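PDB 7EV5: Lactamase_B domain-containing protein from Bacillus lehensis G1, which probably acts as a zinc-dependent hydrolase of the metallo-beta-lactamase fold, with dual activity related to B3 metallo-beta-lactamase and glyoxalase II. Local coordinates for residues A49-H54 with P73-T78; G8-N13 with S189-L194. All blocks are in the same frame, centred on the assembly; numbering follows the deposited sequence.

Interaction 1: residues A49-H54 with P73-T78; sequences AILLTH and PVYLHT. With ZN (zinc ion), chain B.
Ile50 lies opposite Val74 and Leu51 opposite Tyr75, in a parallel ladder held by three backbone hydrogen bonds. Ile50 N gives a nearly straight bond to Pro73 O (2.8 Å, 176°). Ile50 O accepts from Tyr75 N, and Leu52 N reaches Tyr75 O at 3.0 Å. Beyond the last of these the two chains part, and a water bridges Leu52 O and His77 N, accepting from the latter; Tyr138 also binds Leu52 O through its hydroxyl.

Apolar contacts lie on both faces of the sheet. On one, Leu51 and Tyr75 run side by side, and the CD2 methyl of Leu51 approaches the near end of the ring, 3.5 Å from Tyr75 CD2, while Ala49 CB sits by CE2 farther along; Leu116 and Ile118 of strand 115-118 close over this face. On the other, Ile50 and Val74 point the same way, with Ile50 CD1 3.9 Å from Val74 CG2. Val74 CG1, anti to the backbone N (chi1 174°), meets Leu52 CD1 instead, and on this face packs the helix of the beta-alpha-beta unit formed by strand 46-51, helix 63-70 and strand 74-77.

In the loop that continues directly from strand 46-51, His54 NE2 binds a zinc ion at 2.1 Å, beside His56, His131 and Asp150. His54 ND1 donates in the ring plane to Thr53 OG1 (2.9 Å), which also bonds Asp28. This second-shell chain fixes the rotation of the imidazole with NE2 on the metal.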
ATOM      1  N   ALA A  49       4.904 -12.625  -1.006  1.00 13.47           N
ATOM      2  CA  ALA A  49       4.698 -11.646  -2.063  1.00 10.32           C
ATOM      3  C   ALA A  49       4.850 -10.254  -1.471  1.00 11.35           C
ATOM      4  O   ALA A  49       4.698 -10.058  -0.266  1.00 12.13           O
ATOM      5  CB  ALA A  49       3.304 -11.788  -2.687  1.00 14.65           C
ATOM      6  N   ILE A  50       5.150  -9.297  -2.347  1.00 10.24           N
ATOM      7  CA  ILE A  50       5.061  -7.866  -2.065  1.00  9.35           C
ATOM      8  C   ILE A  50       3.862  -7.336  -2.837  1.00  9.36           C
ATOM      9  O   ILE A  50       3.805  -7.471  -4.069  1.00  9.55           O
ATOM     10  CB  ILE A  50       6.330  -7.126  -2.505  1.00  9.48           C
ATOM     11  CG1 ILE A  50       7.533  -7.620  -1.702  1.00 11.93           C
ATOM     12  CG2 ILE A  50       6.145  -5.612  -2.365  1.00 10.82           C
ATOM     13  CD1 ILE A  50       8.849  -7.254  -2.332  1.00 11.45           C
ATOM     14  N   LEU A  51       2.910  -6.739  -2.126  1.00  7.71           N
ATOM     15  CA  LEU A  51       1.747  -6.105  -2.733  1.00  9.54           C
ATOM     16  C   LEU A  51       1.905  -4.600  -2.572  1.00  8.57           C
ATOM     17  O   LEU A  51       2.069  -4.105  -1.454  1.00  9.43           O
ATOM     18  CB  LEU A  51       0.458  -6.574  -2.059  1.00  9.63           C
ATOM     19  CG  LEU A  51       0.119  -8.070  -2.102  1.00 14.83           C
ATOM     20  CD1 LEU A  51      -1.299  -8.308  -1.613  1.00 12.71           C
ATOM     21  CD2 LEU A  51       0.339  -8.672  -3.486  1.00 19.77           C
ATOM     22  N   LEU A  52       1.881  -3.878  -3.681  1.00  8.42           N
ATOM     23  CA  LEU A  52       2.045  -2.435  -3.639  1.00  7.84           C
ATOM     24  C   LEU A  52       0.694  -1.762  -3.805  1.00  7.94           C
ATOM     25  O   LEU A  52      -0.028  -2.024  -4.778  1.00  9.48           O
ATOM     26  CB  LEU A  52       2.986  -1.969  -4.747  1.00  8.72           C
ATOM     27  CG  LEU A  52       4.429  -2.457  -4.635  1.00  8.04           C
ATOM     28  CD1 LEU A  52       5.215  -1.948  -5.820  1.00  9.53           C
ATOM     29  CD2 LEU A  52       5.075  -2.024  -3.308  1.00  9.72           C
ATOM     30  N   THR A  53       0.356  -0.881  -2.869  1.00  7.87           N
ATOM     31  CA  THR A  53      -0.839  -0.069  -3.067  1.00  8.59           C
ATOM     32  C   THR A  53      -0.644   0.896  -4.222  1.00  8.19           C
ATOM     33  O   THR A  53      -1.595   1.196  -4.958  1.00  8.45           O
ATOM     34  CB  THR A  53      -1.212   0.698  -1.789  1.00  8.96           C
ATOM     35  OG1 THR A  53      -0.194   1.661  -1.471  1.00  9.40           O
ATOM     36  CG2 THR A  53      -1.423  -0.250  -0.626  1.00 10.25           C
ATOM     37  N   HIS A  54       0.575   1.401  -4.383  1.00  8.03           N
ATOM     38  CA  HIS A  54       0.951   2.308  -5.458  1.00  7.65           C
ATOM     39  C   HIS A  54       2.469   2.416  -5.466  1.00  6.53           C
ATOM     40  O   HIS A  54       3.150   1.881  -4.581  1.00  9.14           O
ATOM     41  CB  HIS A  54       0.234   3.674  -5.389  1.00  8.30           C
ATOM     42  CG  HIS A  54       0.592   4.551  -4.213  1.00  6.98           C
ATOM     43  ND1 HIS A  54       0.460   4.157  -2.898  1.00  8.84           N
ATOM     44  CD2 HIS A  54       0.992   5.845  -4.176  1.00  8.82           C
ATOM     45  CE1 HIS A  54       0.782   5.166  -2.104  1.00  8.56           C
ATOM     46  NE2 HIS A  54       1.126   6.197  -2.854  1.00  8.58           N
ATOM     47  N   PRO A  73       7.431 -12.427  -5.576  1.00 11.95           N
ATOM     48  CA  PRO A  73       6.878 -11.556  -6.616  1.00 11.63           C
ATOM     49  C   PRO A  73       6.440 -10.207  -6.063  1.00 10.62           C
ATOM     50  O   PRO A  73       6.132 -10.060  -4.880  1.00 13.04           O
ATOM     51  CB  PRO A  73       5.652 -12.344  -7.094  1.00 13.33           C
ATOM     52  CG  PRO A  73       5.259 -13.183  -5.916  1.00 14.11           C
ATOM     53  CD  PRO A  73       6.567 -13.591  -5.302  1.00 10.82           C
ATOM     54  N   VAL A  74       6.405  -9.231  -6.971  1.00 10.46           N
ATOM     55  CA  VAL A  74       5.929  -7.873  -6.713  1.00 10.57           C
ATOM     56  C   VAL A  74       4.671  -7.646  -7.544  1.00 10.13           C
ATOM     57  O   VAL A  74       4.688  -7.826  -8.770  1.00 10.61           O
ATOM     58  CB  VAL A  74       7.006  -6.832  -7.073  1.00 10.71           C
ATOM     59  CG1 VAL A  74       6.449  -5.401  -6.947  1.00 12.18           C
ATOM     60  CG2 VAL A  74       8.241  -7.030  -6.206  1.00 14.21           C
ATOM     61  N   TYR A  75       3.596  -7.211  -6.885  1.00  9.11           N
ATOM     62  CA  TYR A  75       2.322  -6.896  -7.527  1.00  8.54           C
ATOM     63  C   TYR A  75       2.101  -5.387  -7.554  1.00  9.00           C
ATOM     64  O   TYR A  75       2.275  -4.717  -6.528  1.00 10.10           O
ATOM     65  CB  TYR A  75       1.156  -7.534  -6.768  1.00  9.48           C
ATOM     66  CG  TYR A  75       1.024  -9.033  -6.927  1.00 10.80           C
ATOM     67  CD1 TYR A  75      -0.037  -9.581  -7.639  1.00 12.25           C
ATOM     68  CD2 TYR A  75       1.953  -9.898  -6.355  1.00 11.57           C
ATOM     69  CE1 TYR A  75      -0.162 -10.958  -7.780  1.00  9.99           C
ATOM     70  CE2 TYR A  75       1.835 -11.269  -6.499  1.00 11.74           C
ATOM     71  CZ  TYR A  75       0.776 -11.779  -7.206  1.00 10.51           C
ATOM     72  OH  TYR A  75       0.682 -13.155  -7.320  1.00 14.51           O
ATOM     73  N   LEU A  76       1.681  -4.857  -8.708  1.00  9.69           N
ATOM     74  CA  LEU A  76       1.452  -3.428  -8.882  1.00  9.43           C
ATOM     75  C   LEU A  76       0.432  -3.234  -9.997  1.00  9.27           C
ATOM     76  O   LEU A  76       0.401  -4.011 -10.957  1.00  9.82           O
ATOM     77  CB  LEU A  76       2.770  -2.729  -9.259  1.00 10.84           C
ATOM     78  CG  LEU A  76       2.718  -1.237  -9.589  1.00  8.69           C
ATOM     79  CD1 LEU A  76       2.314  -0.396  -8.382  1.00 10.31           C
ATOM     80  CD2 LEU A  76       4.085  -0.781 -10.090  1.00 12.60           C
ATOM     81  N   HIS A  77      -0.387  -2.192  -9.880  1.00  8.76           N
ATOM     82  CA  HIS A  77      -1.345  -1.886 -10.936  1.00  9.99           C
ATOM     83  C   HIS A  77      -0.638  -1.434 -12.211  1.00 10.15           C
ATOM     84  O   HIS A  77       0.317  -0.649 -12.176  1.00 11.70           O
ATOM     85  CB  HIS A  77      -2.328  -0.805 -10.485  1.00  9.78           C
ATOM     86  CG  HIS A  77      -3.550  -0.735 -11.345  1.00 10.87           C
ATOM     87  ND1 HIS A  77      -3.569  -0.095 -12.568  1.00 11.16           N
ATOM     88  CD2 HIS A  77      -4.775  -1.288 -11.190  1.00 12.58           C
ATOM     89  CE1 HIS A  77      -4.769  -0.227 -13.111  1.00 12.00           C
ATOM     90  NE2 HIS A  77      -5.515  -0.955 -12.300  1.00 12.83           N
ATOM     91  N   THR A  78      -1.138  -1.930 -13.349  1.00 10.87           N
ATOM     92  CA  THR A  78      -0.524  -1.646 -14.646  1.00 10.81           C
ATOM     93  C   THR A  78      -0.426  -0.151 -14.939  1.00 12.71           C
ATOM     94  O   THR A  78       0.485   0.279 -15.661  1.00 12.37           O
ATOM     95  CB  THR A  78      -1.287  -2.387 -15.754  1.00 13.05           C
ATOM     96  OG1 THR A  78      -0.483  -2.420 -16.941  1.00 15.35           O
ATOM     97  CG2 THR A  78      -2.627  -1.726 -16.067  1.00 13.79           C
TER
HETATM   98 ZN    ZN B 301       1.587   8.160  -2.409  1.00 11.09          ZN
HETATM   99  O   HOH W   1      -0.920  -0.878  -7.323  1.00  9.17           O
HETATM  100  O   HOH W   2       3.002   8.528  -1.139  1.00 11.56           O

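Interaction 2: residues G8-N13 with S189-L194; sequences GPIQTN and SGHGPL. With ZN (zinc ion), chain C.
Thr12 and Ile10 meet the imidazole of His191 around its CE1 corner. The Thr12 side chain runs obliquely to that of His191, with OG1 3.2 Å from His191 CE1; the hydroxyl is also hydrogen-bonded to Asp58, a ligand of the same zinc ion. Ile10 approaches near the ring plane, its CG2 methyl at the edge, with Ile10 CG2 3.8 Å from His191 CE1. The ring itself turns back toward this segment, although its CB leads away, with CG anti to the carbonyl carbon (chi1 -59°). His191 NE2 thereby binds zinc at 2.0 Å, while ND1 donates in the ring plane to a water that in turn donates to Ile10 O. Metal on one nitrogen and a water-bridged backbone carbonyl on the other fix the ring's rotation.

Asn13 points toward the other segment and holds the loop that carries the histidine. Its carboxamide ND2 lies between two carbonyls: Gly192 O accepts at 2.9 Å along a lone pair, and Ser189 O at 3.1 Å from a donor well above its carbonyl plane. The backbone N of Asn13 adds a straighter bond to Gly190 O (171°), so the carbonyls of Ser189, Gly190 and Gly192 are all gripped by one residue. A second water links Gln11 O to Gly192 N. The backbone angles of Gly192 call for glycine, since a CB there would be jammed against the preceding carbonyl O.

Asp58, His59 and Asp150 complete this zinc site with His191. Such a histidine, on the loop after strand 186-189 and held by Asn13 of strand 12-18, belongs to the dinuclear metal centre of the metallo-beta-lactamase fold.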
ATOM      1  N   GLY A   8      11.816   4.394   6.714  1.00 16.94           N
ATOM      2  CA  GLY A   8      12.443   5.445   5.951  1.00 16.23           C
ATOM      3  C   GLY A   8      12.241   6.812   6.566  1.00 14.06           C
ATOM      4  O   GLY A   8      11.483   6.984   7.524  1.00 15.55           O
ATOM      5  N   PRO A   9      12.924   7.822   6.022  1.00 16.53           N
ATOM      6  CA  PRO A   9      12.727   9.183   6.540  1.00 17.93           C
ATOM      7  C   PRO A   9      11.287   9.658   6.460  1.00 18.14           C
ATOM      8  O   PRO A   9      10.840  10.392   7.350  1.00 19.83           O
ATOM      9  CB  PRO A   9      13.665  10.037   5.674  1.00 26.08           C
ATOM     10  CG  PRO A   9      13.930   9.207   4.456  1.00 26.66           C
ATOM     11  CD  PRO A   9      13.907   7.786   4.927  1.00 17.09           C
ATOM     12  N   ILE A  10      10.540   9.257   5.427  1.00 16.62           N
ATOM     13  CA  ILE A  10       9.138   9.654   5.333  1.00 18.05           C
ATOM     14  C   ILE A  10       8.278   8.937   6.368  1.00 14.48           C
ATOM     15  O   ILE A  10       7.202   9.432   6.735  1.00 15.29           O
ATOM     16  CB  ILE A  10       8.627   9.427   3.895  1.00 17.54           C
ATOM     17  CG1 ILE A  10       9.576  10.068   2.878  1.00 22.67           C
ATOM     18  CG2 ILE A  10       7.197   9.948   3.721  1.00 14.37           C
ATOM     19  CD1 ILE A  10       9.603  11.577   2.939  1.00 26.58           C
ATOM     20  N   GLN A  11       8.737   7.786   6.861  1.00 14.64           N
ATOM     21  CA  GLN A  11       8.020   6.972   7.841  1.00 12.74           C
ATOM     22  C   GLN A  11       6.733   6.376   7.279  1.00 12.79           C
ATOM     23  O   GLN A  11       5.788   6.109   8.027  1.00 14.87           O
ATOM     24  CB  GLN A  11       7.779   7.710   9.164  1.00 16.29           C
ATOM     25  CG  GLN A  11       9.058   7.931   9.973  1.00 17.34           C
ATOM     26  CD  GLN A  11       9.537   6.658  10.652  1.00 15.49           C
ATOM     27  OE1 GLN A  11       8.999   6.254  11.680  1.00 20.57           O
ATOM     28  NE2 GLN A  11      10.544   6.018  10.076  1.00 15.85           N
ATOM     29  N   THR A  12       6.705   6.163   5.963  1.00 11.81           N
ATOM     30  CA  THR A  12       5.596   5.468   5.329  1.00 11.02           C
ATOM     31  C   THR A  12       5.393   4.102   5.969  1.00  9.07           C
ATOM     32  O   THR A  12       6.357   3.376   6.246  1.00 10.24           O
ATOM     33  CB  THR A  12       5.925   5.292   3.853  1.00 10.33           C
ATOM     34  OG1 THR A  12       6.134   6.589   3.277  1.00 12.50           O
ATOM     35  CG2 THR A  12       4.782   4.600   3.096  1.00 11.37           C
ATOM     36  N   ASN A  13       4.129   3.746   6.182  1.00  9.61           N
ATOM     37  CA  ASN A  13       3.792   2.477   6.826  1.00  9.86           C
ATOM     38  C   ASN A  13       3.892   1.342   5.816  1.00 12.72           C
ATOM     39  O   ASN A  13       3.075   1.251   4.893  1.00 11.50           O
ATOM     40  CB  ASN A  13       2.365   2.518   7.360  1.00 10.66           C
ATOM     41  CG  ASN A  13       2.181   3.516   8.470  1.00 10.73           C
ATOM     42  OD1 ASN A  13       3.009   3.605   9.372  1.00 12.88           O
ATOM     43  ND2 ASN A  13       1.088   4.264   8.425  1.00 12.52           N
ATOM     44  N   SER A 189      -3.361   2.459   6.455  1.00  9.41           N
ATOM     45  CA  SER A 189      -3.006   3.420   5.424  1.00  9.77           C
ATOM     46  C   SER A 189      -1.504   3.661   5.383  1.00  9.85           C
ATOM     47  O   SER A 189      -0.734   3.169   6.208  1.00 10.30           O
ATOM     48  CB  SER A 189      -3.748   4.736   5.661  1.00  9.41           C
ATOM     49  OG  SER A 189      -3.202   5.405   6.784  1.00 12.35           O
ATOM     50  N   GLY A 190      -1.087   4.417   4.371  1.00  9.23           N
ATOM     51  CA  GLY A 190       0.328   4.618   4.138  1.00  9.40           C
ATOM     52  C   GLY A 190       1.001   5.575   5.096  1.00  9.46           C
ATOM     53  O   GLY A 190       2.228   5.577   5.165  1.00 10.64           O
ATOM     54  N   HIS A 191       0.243   6.405   5.808  1.00 10.39           N
ATOM     55  CA  HIS A 191       0.867   7.431   6.639  1.00  9.50           C
ATOM     56  C   HIS A 191       0.036   7.638   7.894  1.00 11.46           C
ATOM     57  O   HIS A 191      -1.180   7.802   7.802  1.00 11.98           O
ATOM     58  CB  HIS A 191       0.988   8.747   5.850  1.00 10.78           C
ATOM     59  CG  HIS A 191       1.808   8.612   4.598  1.00 11.54           C
ATOM     60  ND1 HIS A 191       3.175   8.768   4.585  1.00 11.83           N
ATOM     61  CD2 HIS A 191       1.457   8.293   3.327  1.00 10.71           C
ATOM     62  CE1 HIS A 191       3.634   8.562   3.365  1.00 12.24           C
ATOM     63  NE2 HIS A 191       2.612   8.265   2.580  1.00 10.59           N
ATOM     64  N   GLY A 192       0.687   7.637   9.059  1.00 11.56           N
ATOM     65  CA  GLY A 192       0.005   7.937  10.300  1.00 14.89           C
ATOM     66  C   GLY A 192      -0.653   6.736  10.950  1.00 13.42           C
ATOM     67  O   GLY A 192      -0.475   5.588  10.526  1.00 14.15           O
ATOM     68  N   PRO A 193      -1.444   6.993  11.992  1.00 13.61           N
ATOM     69  CA  PRO A 193      -2.001   5.904  12.804  1.00 13.29           C
ATOM     70  C   PRO A 193      -3.071   5.096  12.087  1.00 13.78           C
ATOM     71  O   PRO A 193      -3.721   5.550  11.143  1.00 13.19           O
ATOM     72  CB  PRO A 193      -2.621   6.640  14.003  1.00 14.50           C
ATOM     73  CG  PRO A 193      -1.948   7.966  14.044  1.00 17.04           C
ATOM     74  CD  PRO A 193      -1.632   8.313  12.616  1.00 14.78           C
ATOM     75  N   LEU A 194      -3.272   3.877  12.587  1.00 15.26           N
ATOM     76  CA  LEU A 194      -4.410   3.074  12.168  1.00 12.04           C
ATOM     77  C   LEU A 194      -5.714   3.763  12.554  1.00 14.49           C
ATOM     78  O   LEU A 194      -5.776   4.553  13.498  1.00 15.67           O
ATOM     79  CB  LEU A 194      -4.353   1.706  12.844  1.00 14.75           C
ATOM     80  CG  LEU A 194      -3.199   0.782  12.480  1.00 12.57           C
ATOM     81  CD1 LEU A 194      -3.225  -0.431  13.388  1.00 18.59           C
ATOM     82  CD2 LEU A 194      -3.287   0.363  11.013  1.00 14.52           C
TER
HETATM   83 ZN    ZN C 302       2.761   7.666   0.651  1.00 11.60          ZN
HETATM   84  O   HOH W   3       4.419   9.235   7.126  1.00 15.59           O
HETATM   85  O   HOH W   4       3.554   7.176   9.123  1.00 22.72           O
HETATM   86  O   HOH W   2       3.002   8.528  -1.139  1.00 11.56           O

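The two contacts are centred about 17 Å apart, on opposite sides of the chain's centre, and their nearest atoms come within about 6 Å without touching. Along the chain, interaction 1 falls entirely between the two halves of interaction 2, whose segments lie 176 residues apart. Strands 12-18, 46-51 and 74-77 belong to one mixed sheet; interaction 1 joins neighbouring strands within it, whereas interaction 2 ties it to the loop following strand 186-189 of the other sheet. Each supplies a histidine to a different zinc ion, and one water bridges both metals, so sequence-distant parts of the fold converge on a single dinuclear site.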